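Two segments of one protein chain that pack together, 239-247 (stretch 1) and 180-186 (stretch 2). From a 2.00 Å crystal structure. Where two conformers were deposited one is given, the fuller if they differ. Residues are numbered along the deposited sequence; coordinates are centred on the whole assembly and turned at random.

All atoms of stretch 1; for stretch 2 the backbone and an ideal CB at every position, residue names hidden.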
# COMPACT_ATOMS: atom_id res chain seq x y z
N TYR A 239 1.99 3.60 2.06
CA TYR A 239 1.21 2.83 3.00
C TYR A 239 0.63 3.71 4.07
O TYR A 239 1.25 4.65 4.55
CB TYR A 239 2.05 1.70 3.69
CG TYR A 239 2.31 0.52 2.79
CD1 TYR A 239 3.38 0.52 1.90
CD2 TYR A 239 1.43 -0.56 2.75
CE1 TYR A 239 3.58 -0.53 1.00
CE2 TYR A 239 1.63 -1.63 1.87
CZ TYR A 239 2.70 -1.60 0.98
OH TYR A 239 2.91 -2.63 0.11
N LEU A 240 -0.59 3.39 4.41
CA LEU A 240 -1.29 3.83 5.59
C LEU A 240 -0.89 2.86 6.69
O LEU A 240 -1.02 1.65 6.50
CB LEU A 240 -2.82 3.87 5.38
CG LEU A 240 -3.65 3.97 6.68
CD1 LEU A 240 -3.42 5.32 7.38
CD2 LEU A 240 -5.14 3.72 6.41
N GLU A 241 -0.33 3.37 7.80
CA GLU A 241 0.05 2.55 8.97
C GLU A 241 -0.74 3.01 10.16
O GLU A 241 -0.76 4.21 10.46
CB GLU A 241 1.57 2.67 9.30
CG GLU A 241 2.56 2.23 8.24
CD GLU A 241 3.98 2.19 8.77
OE1 GLU A 241 4.31 2.96 9.71
OE2 GLU A 241 4.79 1.41 8.22
N THR A 242 -1.40 2.11 10.83
CA THR A 242 -2.17 2.50 12.00
C THR A 242 -1.94 1.50 13.13
O THR A 242 -1.71 0.30 12.88
CB THR A 242 -3.66 2.71 11.69
OG1 THR A 242 -4.36 3.03 12.89
CG2 THR A 242 -4.30 1.52 11.04
N ASP A 243 -2.06 2.01 14.36
CA ASP A 243 -1.89 1.27 15.61
C ASP A 243 -3.00 1.67 16.54
O ASP A 243 -3.27 2.85 16.74
CB ASP A 243 -0.50 1.53 16.23
CG ASP A 243 0.04 0.45 17.15
OD1 ASP A 243 -0.66 -0.59 17.34
OD2 ASP A 243 1.17 0.62 17.67
N VAL A 244 -3.72 0.67 17.05
CA VAL A 244 -4.85 0.89 17.93
C VAL A 244 -4.66 0.06 19.25
O VAL A 244 -4.30 -1.13 19.20
CB VAL A 244 -6.14 0.51 17.18
CG1 VAL A 244 -7.36 0.47 18.09
CG2 VAL A 244 -6.39 1.44 15.98
N GLN A 245 -4.97 0.68 20.39
CA GLN A 245 -4.99 -0.05 21.65
C GLN A 245 -6.20 0.36 22.49
O GLN A 245 -6.52 1.53 22.59
CB GLN A 245 -3.70 0.12 22.46
CG GLN A 245 -3.70 -0.86 23.65
CD GLN A 245 -2.40 -0.99 24.36
OE1 GLN A 245 -1.39 -1.41 23.79
NE2 GLN A 245 -2.43 -0.79 25.65
N THR A 246 -6.91 -0.63 23.06
CA THR A 246 -8.00 -0.38 23.99
C THR A 246 -7.97 -1.52 25.02
O THR A 246 -7.08 -2.37 24.98
CB THR A 246 -9.36 -0.16 23.32
OG1 THR A 246 -10.27 0.31 24.32
CG2 THR A 246 -9.92 -1.41 22.66
N GLU A 247 -8.90 -1.48 25.99
CA GLU A 247 -9.02 -2.48 27.04
C GLU A 247 -10.46 -2.88 27.18
O GLU A 247 -11.34 -2.02 27.14
CB GLU A 247 -8.45 -2.00 28.40
CG GLU A 247 -7.00 -1.52 28.41
CD GLU A 247 -6.79 -0.08 27.96
OE1 GLU A 247 -7.32 0.83 28.63
OE2 GLU A 247 -6.08 0.13 26.95
N UNK A 180 -8.50 10.43 2.71
CA UNK A 180 -9.37 10.12 3.83
C UNK A 180 -9.25 8.60 4.13
O UNK A 180 -9.35 7.78 3.23
CB UNK A 180 -10.81 10.52 3.52
N UNK A 181 -8.97 8.25 5.40
CA UNK A 181 -8.87 6.86 5.82
C UNK A 181 -9.96 6.53 6.83
O UNK A 181 -10.43 7.42 7.56
CB UNK A 181 -7.49 6.57 6.41
N UNK A 182 -10.41 5.29 6.83
CA UNK A 182 -11.38 4.79 7.81
C UNK A 182 -10.68 3.67 8.54
O UNK A 182 -10.09 2.81 7.89
CB UNK A 182 -12.68 4.32 7.16
N UNK A 183 -10.72 3.70 9.88
CA UNK A 183 -10.06 2.75 10.77
C UNK A 183 -11.12 2.26 11.75
O UNK A 183 -11.69 3.05 12.49
CB UNK A 183 -8.87 3.38 11.49
N UNK A 184 -11.40 0.95 11.74
CA UNK A 184 -12.45 0.36 12.59
C UNK A 184 -11.97 -0.88 13.31
O UNK A 184 -11.27 -1.70 12.74
CB UNK A 184 -13.68 0.01 11.75
N UNK A 185 -12.36 -1.00 14.57
CA UNK A 185 -12.05 -2.16 15.39
C UNK A 185 -13.32 -2.98 15.55
O UNK A 185 -14.31 -2.47 16.07
CB UNK A 185 -11.48 -1.75 16.75
N UNK A 186 -13.28 -4.26 15.12
CA UNK A 186 -14.45 -5.13 15.16
C UNK A 186 -14.26 -6.44 15.94
O UNK A 186 -13.17 -7.02 15.99
CB UNK A 186 -14.87 -5.46 13.73

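Both segments are extended strands whose N-to-C directions differ by 34°, with axes 9.3 Å apart at closest approach. That gap is too wide for backbone pairing, and no hydrogen bond crosses it, so side chains must fill the space. Stretch 1 turns Leu-240, Thr-242, Val-244 and Thr-246 toward its partner, a face of methyl groups with two hydroxyls among them.

Position 180 has an ideal CB with nothing of stretch 1 within 5.5 Å. Its extended backbone (phi/psi -121/128) suits many residues, and stretch 1 sets no demand on polarity or size. The residue is Lys-180, whose chain is extended, with all four chi angles t, and remains out of reach of stretch 1.

Position 181 is different. Its CA-to-CB bond points toward stretch 1, and the ideal CB already lies 3.7 Å from CD2 of Leu-240, which is van der Waals contact. The leucine has spanned the gap from its own side, so a small apolar residue is the simplest fit, although a longer chain that turned aside cannot be excluded from these atoms alone. Ala-181 is found here, its CB lying 3.7 Å from Leu-240 CD2. A large residue meets a small one, and the pair matches the 8.2 Å between their CA atoms.

Position 182 points away, with no atom of stretch 1 near its ideal CB. An extended backbone is compatible with beta-branched residues, but polar and apolar types alike could serve. Thr-182 is deposited, with chi1 in the m well, and makes no contact across the gap.

At 183 the chain again faces stretch 1, but here there is room: the ideal CB is 4.7 Å from Thr-242 OG1 and 5.5 Å from Val-244 CG2. A branched aliphatic residue such as valine, isoleucine or leucine could close these distances, and the extended backbone (-129/119) is comfortable for a beta-branched one. Ile-183 occupies the site and has the largest covered area of stretch 2. Its CG2 lies 4.0 Å from Val-244 CG2 and 3.9 Å from Thr-242 OG1. The latter is simple packing of a methyl group against a hydroxyl whose hydrogen bonding is satisfied elsewhere in the structure.

Position 184 points away, so stretch 1 neither favours nor forbids any particular side chain. Ser-184 is the residue, and its short side chain makes no contact with stretch 1.

Position 185 returns toward stretch 1, where the ideal CB is 4.9 Å from Val-244 CG1. Additional carbon atoms are needed to reach the surface beyond it, so leucine, isoleucine or methionine would be reasonable. Leu-185, with chi1 t and chi2 p, extends CD2 to 3.8 Å from Thr-246 CG2 and to a looser 4.4 Å from Val-244 CG1. One methyl thus touches two neighbouring inward-facing residues.

Position 186 is beyond the reach of stretch 1, and many residues would be acceptable. His-186 is deposited, its ring making no contact with the opposing strand.

Stretch 2 180-186: KATISLH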
# COMPACT_ATOMS: atom_id res chain seq x y z
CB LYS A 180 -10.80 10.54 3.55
CG LYS A 180 -11.74 10.40 4.75
CD LYS A 180 -13.17 10.69 4.29
CE LYS A 180 -14.16 10.52 5.40
NZ LYS A 180 -15.56 10.57 4.91
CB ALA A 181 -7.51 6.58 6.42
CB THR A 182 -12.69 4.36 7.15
OG1 THR A 182 -13.08 5.38 6.23
CG2 THR A 182 -13.79 4.10 8.19
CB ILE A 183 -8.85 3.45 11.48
CG1 ILE A 183 -7.82 3.98 10.45
CG2 ILE A 183 -8.17 2.53 12.53
CD1 ILE A 183 -7.06 5.32 10.88
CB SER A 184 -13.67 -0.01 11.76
OG SER A 184 -13.84 0.85 10.65
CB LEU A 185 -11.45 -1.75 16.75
CG LEU A 185 -10.95 -2.93 17.63
CD1 LEU A 185 -9.78 -3.66 16.96
CD2 LEU A 185 -10.52 -2.44 19.00
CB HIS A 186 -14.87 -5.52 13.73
CG HIS A 186 -15.20 -4.36 12.84
ND1 HIS A 186 -16.40 -3.67 12.97
CD2 HIS A 186 -14.52 -3.85 11.79
CE1 HIS A 186 -16.39 -2.75 12.01
NE2 HIS A 186 -15.28 -2.84 11.26
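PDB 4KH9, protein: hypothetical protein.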